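Local coordinates for histidinol-phosphate aminotransferase (Clostridium acetobutylicum, PDB 3FTB) that transfers amino groups as a pyridoxal 5'-phosphate-dependent histidinol-phosphate aminotransferase of histidine biosynthesis, at the interface of chains A and B. Numbering follows the deposited sequence. Chains: chain A/B, Histidinol-phosphate aminotransferase.

The interface of chains A and B. Residues chain A 57-58; chain B 35, 214-215, 220, 223.
A:Tyr58 reaches over the dimer boundary to B:Lys215, the Schiff-base lysine of this class I/II (fold type I) aminotransferase. A:Tyr58 is the tyrosine lent to the neighbour's active site and B:Arg223 the conserved arginine, both of which typically bind the cofactor phosphate. The two-fold axis repeats the arrangement with chains exchanged.

Across the boundary, B:Lys215 NZ donates a long hydrogen bond to the phenol oxygen OH of A:Tyr58, 3.3 Å. A bend at chi4 (-64°), at the end of the lysine chain, points CE-NZ towards the phenol.

Packing supports the ring. B:Pro220 CB sits under its centre in a CH-pi contact, 3.9 Å from the centroid of the A:Tyr58 ring, while CG of the same proline lies against A:Val57 CA at 4.0 Å. The methyl CG2 of B:Thr214 approaches the phenol end, 3.8 Å from CZ of A:Tyr58. B:Ile35 CD1 borders the CE2 side more distantly.

B:Arg223 comes in obliquely past CE1, displaced from the ring plane towards the proline's side, its NH2 3.5 Å from A:Tyr58 CE1. The guanidinium is tilted 59° from the ring, so the two do not stack. B:Arg223 NE donates to B:Pro220 O (2.9 Å, 162° at H), with the acceptor at the guanidinium edge, in its plane, which should help fix the guanidinium; a weak bond from NH2 goes to the same oxygen.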
loop_
_atom_site.group_PDB
_atom_site.type_symbol
_atom_site.label_atom_id
_atom_site.label_comp_id
_atom_site.label_asym_id
_atom_site.label_seq_id
_atom_site.Cartn_x
_atom_site.Cartn_y
_atom_site.Cartn_z
ATOM N N VAL A 57 -16.718 -0.201 0.467
ATOM C CA VAL A 57 -16.522 0.988 1.296
ATOM C C VAL A 57 -15.084 1.161 1.791
ATOM O O VAL A 57 -14.306 0.210 1.828
ATOM C CB VAL A 57 -17.492 1.007 2.494
ATOM C CG1 VAL A 57 -18.928 0.934 1.990
ATOM C CG2 VAL A 57 -17.187 -0.140 3.454
ATOM N N TYR A 58 -14.740 2.391 2.154
ATOM C CA TYR A 58 -13.459 2.687 2.775
ATOM C C TYR A 58 -13.392 2.073 4.176
ATOM O O TYR A 58 -14.341 2.180 4.958
ATOM C CB TYR A 58 -13.264 4.198 2.874
ATOM C CG TYR A 58 -12.858 4.877 1.576
ATOM C CD1 TYR A 58 -11.521 4.964 1.195
ATOM C CD2 TYR A 58 -13.807 5.463 0.751
ATOM C CE1 TYR A 58 -11.149 5.601 0.015
ATOM C CE2 TYR A 58 -13.444 6.103 -0.426
ATOM C CZ TYR A 58 -12.118 6.169 -0.790
ATOM O OH TYR A 58 -11.769 6.806 -1.959
ATOM N N ILE B 35 -19.141 6.594 -4.345
ATOM C CA ILE B 35 -18.806 5.321 -4.962
ATOM C C ILE B 35 -19.910 4.878 -5.920
ATOM O O ILE B 35 -21.087 4.970 -5.590
ATOM C CB ILE B 35 -18.574 4.237 -3.884
ATOM C CG1 ILE B 35 -17.614 4.763 -2.813
ATOM C CG2 ILE B 35 -18.003 2.958 -4.505
ATOM C CD1 ILE B 35 -16.340 5.332 -3.400
ATOM N N THR B 214 -11.410 3.162 -7.627
ATOM C CA THR B 214 -12.195 3.329 -6.410
ATOM C C THR B 214 -13.639 3.765 -6.688
ATOM O O THR B 214 -14.602 3.119 -6.284
ATOM C CB THR B 214 -11.511 4.378 -5.506
ATOM O OG1 THR B 214 -10.110 4.085 -5.410
ATOM C CG2 THR B 214 -12.130 4.400 -4.118
ATOM N N LYS B 215 -13.773 4.877 -7.388
ATOM C CA LYS B 215 -15.062 5.509 -7.570
ATOM C C LYS B 215 -15.947 4.741 -8.535
ATOM O O LYS B 215 -16.994 4.227 -8.156
ATOM C CB LYS B 215 -14.853 6.951 -8.046
ATOM C CG LYS B 215 -14.026 7.791 -7.067
ATOM C CD LYS B 215 -14.485 7.523 -5.621
ATOM C CE LYS B 215 -14.061 8.605 -4.615
ATOM N NZ LYS B 215 -12.587 8.683 -4.486
ATOM N N PRO B 220 -13.374 0.669 -3.207
ATOM C CA PRO B 220 -12.461 1.455 -2.363
ATOM C C PRO B 220 -11.531 0.576 -1.512
ATOM O O PRO B 220 -10.324 0.845 -1.419
ATOM C CB PRO B 220 -13.407 2.244 -1.446
ATOM C CG PRO B 220 -14.745 2.196 -2.104
ATOM C CD PRO B 220 -14.790 0.917 -2.884
ATOM N N ARG B 223 -7.972 -0.775 -2.672
ATOM C CA ARG B 223 -6.831 0.151 -2.657
ATOM C C ARG B 223 -6.036 0.165 -3.963
ATOM O O ARG B 223 -4.912 -0.343 -4.004
ATOM C CB ARG B 223 -5.881 -0.176 -1.491
ATOM C CG ARG B 223 -6.550 -0.283 -0.128
ATOM C CD ARG B 223 -6.875 1.085 0.446
ATOM N NE ARG B 223 -7.807 1.824 -0.395
ATOM C CZ ARG B 223 -7.721 3.127 -0.658
ATOM N NH1 ARG B 223 -6.734 3.866 -0.158
ATOM N NH2 ARG B 223 -8.626 3.695 -1.443
#